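Serine-pyruvate aminotransferase (agxt) (PDB 3ZRP) transfers amino groups with pyridoxal 5'-phosphate as cofactor, acting on serine and pyruvate and probably also on alanine and glyoxylate. Local coordinates at residues D163-V168 with S187-G192; T300-I305 with I338-W343; G86-R91 with H135-T140; L44-G49 with L258-G263. All coordinates share one frame; numbering follows the deposited sequence. Where two conformers were deposited one is given.

How the interactions relate
Interaction 1 lies near the centre of the chain, and the other three surround it, their centres about 12 to 13 Å from its own; interactions 3 and 4 stand farthest apart, about 24 Å between centres. Interactions 1 and 3 build on the large mixed sheet and its flanking helices, and both touch the cofactor. Interaction 2 belongs to the separate three-stranded sheet and meets interaction 1 through S166 and T300. Interaction 4 joins helices 31-48 and 246-262 behind the loop that carries K189. Along the chain interaction 4 spans the long loop that contains interactions 3 and then 1, with interaction 2 following. The cofactor loops thus lie between the large sheet and the three-stranded one's end.

Interaction 1: D163-V168 with S187-G192; sequences DGVSSV and SQKALG. With PLP (pyridoxal-5'-phosphate), chain C.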
loop_
_atom_site.group_PDB
_atom_site.type_symbol
_atom_site.label_atom_id
_atom_site.label_comp_id
_atom_site.label_asym_id
_atom_site.label_seq_id
_atom_site.Cartn_x
_atom_site.Cartn_y
_atom_site.Cartn_z
ATOM N N ASP A 163 5.773 4.625 17.777
ATOM C CA ASP A 163 6.257 4.088 16.525
ATOM C C ASP A 163 7.237 2.952 16.842
ATOM O O ASP A 163 8.380 3.208 17.252
ATOM C CB ASP A 163 6.934 5.222 15.743
ATOM C CG ASP A 163 7.802 4.734 14.567
ATOM O OD1 ASP A 163 7.817 3.551 14.185
ATOM O OD2 ASP A 163 8.521 5.583 14.025
ATOM N N GLY A 164 6.755 1.708 16.696
ATOM C CA GLY A 164 7.571 0.498 16.812
ATOM C C GLY A 164 7.925 -0.171 15.492
ATOM O O GLY A 164 8.118 -1.380 15.438
ATOM N N VAL A 165 8.065 0.624 14.427
ATOM C CA VAL A 165 8.435 0.083 13.131
ATOM C C VAL A 165 9.747 -0.753 13.189
ATOM O O VAL A 165 9.809 -1.836 12.589
ATOM C CB VAL A 165 8.527 1.196 12.058
ATOM C CG1 VAL A 165 9.043 0.651 10.722
ATOM C CG2 VAL A 165 7.142 1.829 11.814
ATOM N N SER A 166 10.767 -0.266 13.917
ATOM C CA SER A 166 12.020 -1.006 14.091
ATOM C C SER A 166 12.180 -1.660 15.475
ATOM O O SER A 166 13.303 -1.981 15.911
ATOM C CB SER A 166 13.207 -0.100 13.809
ATOM O OG SER A 166 13.246 0.197 12.438
ATOM N N SER A 167 11.073 -1.878 16.166
ATOM C CA SER A 167 11.158 -2.579 17.453
ATOM C C SER A 167 10.264 -3.837 17.609
ATOM O O SER A 167 10.690 -4.849 18.218
ATOM C CB SER A 167 10.893 -1.605 18.612
ATOM O OG SER A 167 9.510 -1.308 18.649
ATOM N N VAL A 168 9.035 -3.784 17.089
ATOM C CA VAL A 168 8.083 -4.874 17.241
ATOM C C VAL A 168 8.621 -6.137 16.548
ATOM O O VAL A 168 9.053 -6.088 15.392
ATOM C CB VAL A 168 6.645 -4.513 16.727
ATOM C CG1 VAL A 168 5.668 -5.697 16.872
ATOM C CG2 VAL A 168 6.129 -3.266 17.432
ATOM N N SER A 187 5.243 -4.204 7.983
ATOM C CA SER A 187 5.427 -5.620 7.698
ATOM C C SER A 187 6.883 -6.057 7.457
ATOM O O SER A 187 7.251 -7.207 7.708
ATOM C CB SER A 187 4.493 -6.075 6.570
ATOM O OG SER A 187 4.610 -5.275 5.409
ATOM N N GLN A 188 7.708 -5.135 6.980
ATOM C CA GLN A 188 8.997 -5.502 6.388
ATOM C C GLN A 188 10.216 -5.364 7.284
ATOM O O GLN A 188 11.349 -5.554 6.801
ATOM C CB GLN A 188 9.242 -4.701 5.079
ATOM C CG GLN A 188 9.698 -3.211 5.233
ATOM C CD GLN A 188 8.579 -2.228 5.680
ATOM O OE1 GLN A 188 7.406 -2.604 5.839
ATOM N NE2 GLN A 188 8.968 -0.982 5.945
ATOM N N LYS A 189 10.030 -5.031 8.560
ATOM C CA LYS A 189 11.227 -4.833 9.401
ATOM C C LYS A 189 11.474 -6.059 10.319
ATOM O O LYS A 189 11.785 -7.161 9.797
ATOM C CB LYS A 189 11.289 -3.416 10.039
ATOM C CG LYS A 189 11.526 -2.277 8.951
ATOM C CD LYS A 189 11.996 -0.861 9.421
ATOM C CE LYS A 189 11.815 0.259 8.293
ATOM N NZ LYS A 189 12.199 1.711 8.651
ATOM N N ALA A 190 11.310 -5.930 11.638
ATOM C CA ALA A 190 11.634 -7.060 12.524
ATOM C C ALA A 190 10.659 -8.240 12.411
ATOM O O ALA A 190 10.983 -9.367 12.819
ATOM C CB ALA A 190 11.824 -6.607 13.970
ATOM N N LEU A 191 9.483 -7.992 11.823
ATOM C CA LEU A 191 8.541 -9.069 11.513
ATOM C C LEU A 191 9.048 -9.893 10.336
ATOM O O LEU A 191 8.670 -11.053 10.181
ATOM C CB LEU A 191 7.135 -8.523 11.225
ATOM C CG LEU A 191 6.492 -7.762 12.388
ATOM C CD1 LEU A 191 5.151 -7.170 11.993
ATOM C CD2 LEU A 191 6.338 -8.672 13.657
ATOM N N GLY A 192 9.910 -9.285 9.511
ATOM C CA GLY A 192 10.609 -10.012 8.428
ATOM C C GLY A 192 9.696 -10.517 7.320
ATOM O O GLY A 192 9.944 -11.579 6.749
HETATM N N1 PLP C . 9.608 4.680 11.632
HETATM C C2 PLP C . 10.807 4.015 11.757
HETATM C C2A PLP C . 11.449 3.928 13.117
HETATM C C3 PLP C . 11.414 3.408 10.635
HETATM O O3 PLP C . 12.462 2.783 10.771
HETATM C C4 PLP C . 10.801 3.474 9.378
HETATM C C4A PLP C . 11.467 2.772 8.189
HETATM C C5 PLP C . 9.587 4.187 9.287
HETATM C C6 PLP C . 8.978 4.766 10.420
HETATM C C5A PLP C . 8.836 4.348 7.998
HETATM O O4P PLP C . 8.281 3.130 7.493
HETATM P P PLP C . 7.883 2.925 5.972
HETATM O O1P PLP C . 7.373 1.518 5.981
HETATM O O2P PLP C . 9.186 3.098 5.264
HETATM O O3P PLP C . 6.874 3.990 5.724
HETATM O O HOH W 1 9.436 -4.400 13.470
#
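S166 and K189 bring the two loops nearest, their CA atoms 6.1 Å apart; no direct hydrogen bond joins the segments, but one water donates to V165 O and V168 O and accepts from A190 N, within the type I turn from K189 to G192. The small side chain of A190 fits here because its CB sits 3.2 Å from V168 O, while V168 and L191 close the far end with loose apolar packing. G164 is suited by having no side chain, since a CB would run into V168 CG2. K189 leaves its backbone with CG anti to the carbonyl carbon (chi1 -68°) and then runs extended, crossing V165 so that its CD lies 3.6 Å from V165 CG1. Its NZ is joined covalently to PLP C4A at 1.4 Å. V165 spreads its branches under one face of the pyridine ring, CG1 lying 3.6 Å from PLP C4 and CG2 beneath the N1 side, on the opposite face from F88. D163 OD2 stands 2.8 Å from PLP N1, and the other oxygen, OD1, takes V165 N at 2.9 Å in an Asx turn that fixes the carboxylate. Q188 bends at chi2 so that NE2 donates to PLP O1P at 3.0 Å. S166 OG hydrogen-bonds to T138 OG1 beside the lysine chain. The lysine linkage is consistent with an internal aldimine, as in other fold-type I enzymes, and a carboxylate beside N1 would probably favour a protonated pyridine nitrogen, making the ring a better electron sink.

Interaction 2: T300-I305 with I338-W343; sequences TVTGVI and IGHMGW
T302 and I338 form a hydrogen-bonded antiparallel pair, with T302 N giving to I338 O at 3.0 Å and I338 N to T302 O at 2.9 Å, while V301 faces G339 in the neighbouring non-hydrogen-bonded pair. Beyond the strand end H340 N continues the pairing to T300 O at 2.8 Å, meeting that oxygen from above the carbonyl plane. H340 CG lies between the backbone N and the carbonyl carbon (chi1 39°), which swings the ring over the T300 peptide, whose C lies 3.3 Å from the ring plane. NE2 reaches T302 OG1 at 2.7 Å, the hydroxyl sitting at the ring edge. Strand 335-339 is the middle of a three-stranded antiparallel sheet, and helix 264-284 covers the face bearing T302, V304, I338 and H340. An alanine in place of H340 would probably leave T302 OG1 without its mate and open a gap over the T300 carbonyl. On that face branched V304 and I338 touch, V304 CG2 to I338 CD1 at 3.7 Å. M341, unbranched, lays its CB against T300 CB and bends at chi3, CE reaching V301 CG2 at 3.9 Å. The T300 hydroxyl hydrogen-bonds to S166 O, the carbonyl of a cofactor-pocket residue.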
loop_
_atom_site.group_PDB
_atom_site.type_symbol
_atom_site.label_atom_id
_atom_site.label_comp_id
_atom_site.label_asym_id
_atom_site.label_seq_id
_atom_site.Cartn_x
_atom_site.Cartn_y
_atom_site.Cartn_z
ATOM N N THR A 300 18.129 -3.908 17.135
ATOM C CA THR A 300 17.800 -4.048 15.710
ATOM C C THR A 300 18.722 -3.288 14.795
ATOM O O THR A 300 18.897 -3.690 13.649
ATOM C CB THR A 300 16.330 -3.626 15.387
ATOM O OG1 THR A 300 16.136 -2.249 15.767
ATOM C CG2 THR A 300 15.371 -4.506 16.162
ATOM N N VAL A 301 19.289 -2.182 15.273
ATOM C CA VAL A 301 20.137 -1.298 14.454
ATOM C C VAL A 301 21.321 -0.777 15.288
ATOM O O VAL A 301 21.137 -0.329 16.422
ATOM C CB VAL A 301 19.364 -0.044 13.948
ATOM C CG1 VAL A 301 20.287 0.868 13.114
ATOM C CG2 VAL A 301 18.134 -0.437 13.129
ATOM N N THR A 302 22.515 -0.801 14.711
ATOM C CA THR A 302 23.700 -0.237 15.345
ATOM C C THR A 302 24.396 0.650 14.334
ATOM O O THR A 302 24.661 0.224 13.221
ATOM C CB THR A 302 24.685 -1.371 15.800
ATOM O OG1 THR A 302 23.992 -2.275 16.673
ATOM C CG2 THR A 302 25.880 -0.775 16.550
ATOM N N GLY A 303 24.681 1.893 14.723
ATOM C CA GLY A 303 25.403 2.828 13.856
ATOM C C GLY A 303 26.890 2.725 14.166
ATOM O O GLY A 303 27.287 2.635 15.350
ATOM N N VAL A 304 27.715 2.736 13.116
ATOM C CA VAL A 304 29.144 2.449 13.253
ATOM C C VAL A 304 29.900 3.654 12.730
ATOM O O VAL A 304 29.895 3.918 11.540
ATOM C CB VAL A 304 29.568 1.137 12.493
ATOM C CG1 VAL A 304 31.031 0.799 12.735
ATOM C CG2 VAL A 304 28.687 -0.073 12.918
ATOM N N ILE A 305 30.512 4.409 13.646
ATOM C CA ILE A 305 31.266 5.602 13.278
ATOM C C ILE A 305 32.588 5.219 12.581
ATOM O O ILE A 305 33.312 4.333 13.053
ATOM C CB ILE A 305 31.528 6.521 14.504
ATOM C CG1 ILE A 305 30.199 7.094 15.034
ATOM C CG2 ILE A 305 32.464 7.679 14.127
ATOM C CD1 ILE A 305 30.225 7.484 16.501
ATOM N N ILE A 338 24.339 -1.110 10.706
ATOM C CA ILE A 338 24.097 -2.532 10.625
ATOM C C ILE A 338 22.669 -2.799 11.061
ATOM O O ILE A 338 22.285 -2.466 12.172
ATOM C CB ILE A 338 25.074 -3.349 11.532
ATOM C CG1 ILE A 338 26.535 -2.962 11.279
ATOM C CG2 ILE A 338 24.879 -4.855 11.312
ATOM C CD1 ILE A 338 27.500 -3.544 12.341
ATOM N N GLY A 339 21.882 -3.410 10.185
ATOM C CA GLY A 339 20.565 -3.872 10.540
ATOM C C GLY A 339 20.656 -5.314 10.942
ATOM O O GLY A 339 21.157 -6.131 10.163
ATOM N N HIS A 340 20.204 -5.635 12.155
ATOM C CA HIS A 340 20.259 -6.991 12.678
ATOM C C HIS A 340 18.912 -7.292 13.286
ATOM O O HIS A 340 18.706 -7.152 14.474
ATOM C CB HIS A 340 21.424 -7.201 13.686
ATOM C CG HIS A 340 21.662 -6.033 14.617
ATOM N ND1 HIS A 340 20.885 -5.797 15.735
ATOM C CD2 HIS A 340 22.597 -5.057 14.600
ATOM C CE1 HIS A 340 21.332 -4.716 16.355
ATOM N NE2 HIS A 340 22.364 -4.244 15.687
ATOM N N MET A 341 17.975 -7.715 12.437
ATOM C CA MET A 341 16.590 -7.852 12.837
ATOM C C MET A 341 15.829 -8.842 11.959
ATOM O O MET A 341 16.186 -9.076 10.809
ATOM C CB MET A 341 15.873 -6.491 12.833
ATOM C CG MET A 341 15.643 -5.940 11.401
ATOM S SD MET A 341 14.817 -4.330 11.376
ATOM C CE MET A 341 16.239 -3.234 11.269
ATOM N N GLY A 342 14.780 -9.423 12.515
ATOM C CA GLY A 342 13.957 -10.391 11.777
ATOM C C GLY A 342 14.466 -11.792 12.061
ATOM O O GLY A 342 14.312 -12.302 13.184
ATOM N N TRP A 343 15.113 -12.377 11.053
ATOM C CA TRP A 343 15.581 -13.765 11.157
ATOM C C TRP A 343 17.077 -13.897 11.352
ATOM O O TRP A 343 17.656 -14.961 11.150
ATOM C CB TRP A 343 15.031 -14.635 10.008
ATOM C CG TRP A 343 13.549 -14.911 10.242
ATOM C CD1 TRP A 343 12.488 -14.279 9.652
ATOM C CD2 TRP A 343 12.989 -15.818 11.204
ATOM N NE1 TRP A 343 11.304 -14.780 10.142
ATOM C CE2 TRP A 343 11.583 -15.719 11.103
ATOM C CE3 TRP A 343 13.542 -16.727 12.124
ATOM C CZ2 TRP A 343 10.720 -16.489 11.890
ATOM C CZ3 TRP A 343 12.685 -17.498 12.902
ATOM C CH2 TRP A 343 11.291 -17.370 12.784
#

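Interaction 3: G86-R91 with H135-T140; sequences GVFGDR and HVETST. With PLP (pyridoxal-5'-phosphate), chain C.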
loop_
_atom_site.group_PDB
_atom_site.type_symbol
_atom_site.label_atom_id
_atom_site.label_comp_id
_atom_site.label_asym_id
_atom_site.label_seq_id
_atom_site.Cartn_x
_atom_site.Cartn_y
_atom_site.Cartn_z
ATOM N N GLY A 86 15.518 11.565 16.375
ATOM C CA GLY A 86 16.166 11.561 15.046
ATOM C C GLY A 86 15.162 11.604 13.918
ATOM O O GLY A 86 14.037 12.037 14.122
ATOM N N VAL A 87 15.604 11.202 12.724
ATOM C CA VAL A 87 14.799 11.232 11.476
ATOM C C VAL A 87 13.344 10.788 11.578
ATOM O O VAL A 87 12.443 11.455 11.071
ATOM C CB VAL A 87 15.501 10.340 10.371
ATOM C CG1 VAL A 87 14.661 10.244 9.094
ATOM C CG2 VAL A 87 16.861 10.880 10.065
ATOM N N PHE A 88 13.103 9.627 12.182
ATOM C CA PHE A 88 11.749 9.095 12.192
ATOM C C PHE A 88 10.876 9.666 13.331
ATOM O O PHE A 88 9.652 9.743 13.194
ATOM C CB PHE A 88 11.760 7.562 12.112
ATOM C CG PHE A 88 12.321 7.051 10.810
ATOM C CD1 PHE A 88 11.530 7.052 9.659
ATOM C CD2 PHE A 88 13.656 6.676 10.706
ATOM C CE1 PHE A 88 12.056 6.611 8.423
ATOM C CE2 PHE A 88 14.196 6.251 9.487
ATOM C CZ PHE A 88 13.385 6.211 8.344
ATOM N N GLY A 89 11.495 10.121 14.422
ATOM C CA GLY A 89 10.783 11.033 15.332
ATOM C C GLY A 89 10.350 12.296 14.596
ATOM O O GLY A 89 9.208 12.750 14.700
ATOM N N ASP A 90 11.264 12.860 13.806
ATOM C CA ASP A 90 10.958 14.062 13.061
ATOM C C ASP A 90 9.837 13.841 12.043
ATOM O O ASP A 90 9.122 14.780 11.696
ATOM C CB ASP A 90 12.221 14.588 12.366
ATOM C CG ASP A 90 13.238 15.171 13.366
ATOM O OD1 ASP A 90 12.928 15.395 14.559
ATOM O OD2 ASP A 90 14.370 15.380 12.967
ATOM N N ARG A 91 9.697 12.613 11.554
ATOM C CA ARG A 91 8.615 12.311 10.611
ATOM C C ARG A 91 7.222 12.559 11.214
ATOM O O ARG A 91 6.309 12.970 10.499
ATOM C CB ARG A 91 8.761 10.898 10.003
ATOM C CG ARG A 91 7.617 10.441 9.097
ATOM C CD ARG A 91 8.056 9.276 8.200
ATOM N NE ARG A 91 9.060 9.806 7.264
ATOM C CZ ARG A 91 9.448 9.232 6.133
ATOM N NH1 ARG A 91 8.918 8.084 5.727
ATOM N NH2 ARG A 91 10.354 9.841 5.380
ATOM N N HIS A 135 10.028 3.963 19.440
ATOM C CA HIS A 135 10.662 2.900 20.249
ATOM C C HIS A 135 12.146 2.724 19.882
ATOM O O HIS A 135 13.036 2.814 20.741
ATOM C CB HIS A 135 9.890 1.598 20.178
ATOM C CG HIS A 135 10.226 0.638 21.275
ATOM N ND1 HIS A 135 9.529 -0.534 21.471
ATOM C CD2 HIS A 135 11.140 0.712 22.281
ATOM C CE1 HIS A 135 10.016 -1.157 22.534
ATOM N NE2 HIS A 135 10.997 -0.423 23.039
ATOM N N VAL A 136 12.424 2.510 18.593
ATOM C CA VAL A 136 13.806 2.495 18.122
ATOM C C VAL A 136 13.921 3.489 16.979
ATOM O O VAL A 136 13.204 3.360 16.000
ATOM C CB VAL A 136 14.211 1.080 17.645
ATOM C CG1 VAL A 136 15.553 1.115 16.887
ATOM C CG2 VAL A 136 14.254 0.096 18.826
ATOM N N GLU A 137 14.783 4.490 17.150
ATOM C CA GLU A 137 15.119 5.453 16.118
ATOM C C GLU A 137 16.156 4.868 15.161
ATOM O O GLU A 137 17.356 4.804 15.451
ATOM C CB GLU A 137 15.623 6.764 16.750
ATOM C CG GLU A 137 16.108 7.813 15.772
ATOM C CD GLU A 137 15.088 8.132 14.693
ATOM O OE1 GLU A 137 13.958 8.573 15.033
ATOM O OE2 GLU A 137 15.432 7.962 13.500
ATOM N N THR A 138 15.671 4.460 13.994
ATOM C CA THR A 138 16.443 3.731 12.998
ATOM C C THR A 138 17.644 4.518 12.497
ATOM O O THR A 138 18.651 3.921 12.148
ATOM C CB THR A 138 15.518 3.376 11.804
ATOM O OG1 THR A 138 14.341 2.769 12.321
ATOM C CG2 THR A 138 16.209 2.400 10.800
ATOM N N SER A 139 17.559 5.848 12.502
ATOM C CA SER A 139 18.695 6.644 12.007
ATOM C C SER A 139 19.952 6.533 12.901
ATOM O O SER A 139 21.068 6.652 12.406
ATOM C CB SER A 139 18.330 8.107 11.817
ATOM O OG SER A 139 17.953 8.664 13.054
ATOM N N THR A 140 19.763 6.280 14.190
ATOM C CA THR A 140 20.889 6.318 15.142
ATOM C C THR A 140 21.060 5.010 15.913
ATOM O O THR A 140 22.034 4.839 16.641
ATOM C CB THR A 140 20.715 7.448 16.186
ATOM O OG1 THR A 140 19.516 7.226 16.937
ATOM C CG2 THR A 140 20.678 8.843 15.545
HETATM N N1 PLP C . 9.608 4.680 11.632
HETATM C C2 PLP C . 10.807 4.015 11.757
HETATM C C2A PLP C . 11.449 3.928 13.117
HETATM C C3 PLP C . 11.414 3.408 10.635
HETATM O O3 PLP C . 12.462 2.783 10.771
HETATM C C4 PLP C . 10.801 3.474 9.378
HETATM C C4A PLP C . 11.467 2.772 8.189
HETATM C C5 PLP C . 9.587 4.187 9.287
HETATM C C6 PLP C . 8.978 4.766 10.420
HETATM C C5A PLP C . 8.836 4.348 7.998
HETATM O O4P PLP C . 8.281 3.130 7.493
HETATM P P PLP C . 7.883 2.925 5.972
HETATM O O1P PLP C . 7.373 1.518 5.981
HETATM O O2P PLP C . 9.186 3.098 5.264
HETATM O O3P PLP C . 6.874 3.990 5.724
#
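F88 and E137 cross at about a right angle, yet the ring and carboxylate planes are 11° apart, so E137 OE2 meets the edge of the ring, 3.6 Å from F88 CD2. One F88 face lies over the cofactor, with PLP C3 3.6 Å above its centre; V87 CG1 covers the opposite face. The E137 chain leaves anti to the backbone N and bends at chi2 (53°), bringing its two oxygens under the first turn of helix 87-96. OE1 takes G89 N at 3.0 Å nearly along the C-O direction, and OE2 takes F88 N at 3.2 Å with its syn lone pair. This helix follows strand 79-83 of the large sheet in the fold-type I arrangement, its start facing the cofactor through F88. G86 holds the N-cap position, where a CB would collide with S139 OG, so the glutamate serves amides a capping side chain might serve. The helix start would probably favour its charged form. S139 adds OG at 2.7 Å and its own N to OE2, which thus has three donors. T138 CB touches F88 CE2, and T138 OG1 makes a very short hydrogen bond to PLP O3. Y240 of the second subunit packs on F88.

Interaction 4: L44-G49 with L258-G263; sequences LRYVMG and LIEKEG
Y46 lies against E260 and G263, and V47 against I259, where helices 31-48 and 246-262, two helices of the large domain, pack their ends with axes 10.9 Å apart at a crossing angle of 42°. The CG of Y46 is anti to the backbone N (chi1 175°), which sends the ring out across the gap, where its CE2 comes within 3.9 Å of E260 CA and I259 CG2 meets its edge. The E260 carboxylate lies nearly parallel over one ring face, but this stack is doubtful, because E260 was modelled in two conformers. Deeper in, V47 and I259 cross at about a right angle, and V47 CG1 touches I259 CG2 at 3.8 Å; these branched, apolar residues suit the buried side, as the exposed glutamate suits the solvent side. V47 CG2 also packs on V168, and I259 CD1 on L191, so the pair sits against the two loops of the cofactor site, one of which carries K189. Each helix ends in a glycine of positive phi: G49 closes a Schellman motif, and G263 is also the N-cap of helix 264-284. Y46 OH hydrogen-bonds to I264 N in that helix, which is why tyrosine rather than phenylalanine suits the place. An alanine in place of Y46 would probably leave the backbone N of I264 without its hydroxyl partner and open a gap between the helix ends. That hydroxyl, Y46 OH, also rests 3.6 Å from G263 CA.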
loop_
_atom_site.group_PDB
_atom_site.type_symbol
_atom_site.label_atom_id
_atom_site.label_comp_id
_atom_site.label_asym_id
_atom_site.label_seq_id
_atom_site.Cartn_x
_atom_site.Cartn_y
_atom_site.Cartn_z
ATOM N N LEU A 44 -0.625 -9.830 15.593
ATOM C CA LEU A 44 -0.313 -8.488 16.075
ATOM C C LEU A 44 -0.513 -8.373 17.584
ATOM O O LEU A 44 0.342 -7.840 18.279
ATOM C CB LEU A 44 -1.126 -7.416 15.325
ATOM C CG LEU A 44 -0.641 -5.956 15.375
ATOM C CD1 LEU A 44 0.847 -5.773 15.039
ATOM C CD2 LEU A 44 -1.481 -5.091 14.448
ATOM N N ARG A 45 -1.641 -8.881 18.091
ATOM C CA ARG A 45 -1.878 -8.874 19.543
ATOM C C ARG A 45 -0.781 -9.632 20.282
ATOM O O ARG A 45 -0.296 -9.192 21.334
ATOM C CB ARG A 45 -3.242 -9.474 19.893
ATOM C CG ARG A 45 -4.438 -8.614 19.529
ATOM C CD ARG A 45 -5.632 -8.981 20.414
ATOM N NE ARG A 45 -6.907 -8.469 19.891
ATOM C CZ ARG A 45 -7.590 -9.031 18.905
ATOM N NH1 ARG A 45 -7.138 -10.126 18.332
ATOM N NH2 ARG A 45 -8.720 -8.500 18.491
ATOM N N TYR A 46 -0.404 -10.779 19.725
ATOM C CA TYR A 46 0.626 -11.635 20.301
ATOM C C TYR A 46 1.999 -10.943 20.407
ATOM O O TYR A 46 2.602 -10.912 21.485
ATOM C CB TYR A 46 0.679 -12.971 19.525
ATOM C CG TYR A 46 1.794 -13.893 19.975
ATOM C CD1 TYR A 46 1.711 -14.591 21.194
ATOM C CD2 TYR A 46 2.931 -14.065 19.196
ATOM C CE1 TYR A 46 2.752 -15.412 21.619
ATOM C CE2 TYR A 46 3.973 -14.882 19.608
ATOM C CZ TYR A 46 3.873 -15.555 20.824
ATOM O OH TYR A 46 4.897 -16.371 21.216
ATOM N N VAL A 47 2.493 -10.355 19.311
ATOM C CA VAL A 47 3.819 -9.730 19.335
ATOM C C VAL A 47 3.843 -8.383 20.084
ATOM O O VAL A 47 4.899 -7.938 20.565
ATOM C CB VAL A 47 4.448 -9.571 17.913
ATOM C CG1 VAL A 47 4.543 -10.923 17.205
ATOM C CG2 VAL A 47 3.665 -8.563 17.063
ATOM N N MET A 48 2.698 -7.730 20.183
ATOM C CA MET A 48 2.621 -6.492 20.955
ATOM C C MET A 48 2.192 -6.706 22.409
ATOM O O MET A 48 2.179 -5.770 23.205
ATOM C CB MET A 48 1.734 -5.487 20.260
ATOM C CG MET A 48 2.509 -4.726 19.207
ATOM S SD MET A 48 1.398 -3.789 18.193
ATOM C CE MET A 48 2.513 -3.122 16.965
ATOM N N GLY A 49 1.854 -7.943 22.760
ATOM C CA GLY A 49 1.469 -8.275 24.132
ATOM C C GLY A 49 0.210 -7.559 24.556
ATOM O O GLY A 49 0.270 -6.623 25.343
ATOM N N LEU A 258 5.491 -18.446 11.848
ATOM C CA LEU A 258 6.890 -18.687 12.205
ATOM C C LEU A 258 7.330 -17.995 13.512
ATOM O O LEU A 258 8.076 -18.585 14.289
ATOM C CB LEU A 258 7.796 -18.311 11.042
ATOM C CG LEU A 258 7.537 -19.157 9.779
ATOM C CD1 LEU A 258 8.365 -18.656 8.600
ATOM C CD2 LEU A 258 7.780 -20.661 10.056
ATOM N N ILE A 259 6.834 -16.782 13.762
ATOM C CA ILE A 259 7.136 -16.033 14.994
ATOM C C ILE A 259 6.546 -16.744 16.211
ATOM O O ILE A 259 7.235 -16.902 17.232
ATOM C CB ILE A 259 6.656 -14.544 14.904
ATOM C CG1 ILE A 259 7.495 -13.779 13.868
ATOM C CG2 ILE A 259 6.724 -13.858 16.258
ATOM C CD1 ILE A 259 6.995 -12.350 13.553
ATOM N N GLU A 260 5.301 -17.195 16.098
ATOM C CA GLU A 260 4.665 -17.911 17.206
ATOM C C GLU A 260 5.358 -19.255 17.444
ATOM O O GLU A 260 5.547 -19.658 18.586
ATOM C CB GLU A 260 3.153 -18.078 17.006
ATOM C CG GLU A 260 2.442 -18.618 18.278
ATOM C CD GLU A 260 1.114 -17.926 18.599
ATOM O OE1 GLU A 260 0.664 -17.051 17.827
ATOM O OE2 GLU A 260 0.518 -18.252 19.647
ATOM N N LYS A 261 5.767 -19.919 16.367
ATOM C CA LYS A 261 6.533 -21.170 16.471
ATOM C C LYS A 261 7.852 -20.991 17.249
ATOM O O LYS A 261 8.137 -21.780 18.160
ATOM C CB LYS A 261 6.772 -21.782 15.094
ATOM C CG LYS A 261 7.571 -23.074 15.094
ATOM C CD LYS A 261 7.617 -23.674 13.710
ATOM C CE LYS A 261 9.050 -23.934 13.314
ATOM N NZ LYS A 261 9.188 -25.339 12.875
ATOM N N GLU A 262 8.638 -19.961 16.916
ATOM C CA GLU A 262 9.850 -19.655 17.672
ATOM C C GLU A 262 9.527 -19.225 19.107
ATOM O O GLU A 262 10.250 -19.580 20.047
ATOM C CB GLU A 262 10.703 -18.586 16.962
ATOM C CG GLU A 262 11.849 -18.042 17.833
ATOM C CD GLU A 262 12.822 -17.162 17.095
ATOM O OE1 GLU A 262 12.409 -16.473 16.154
ATOM O OE2 GLU A 262 14.009 -17.139 17.476
ATOM N N GLY A 263 8.433 -18.477 19.262
ATOM C CA GLY A 263 8.049 -17.887 20.530
ATOM C C GLY A 263 8.626 -16.491 20.634
ATOM O O GLY A 263 9.824 -16.287 20.401
#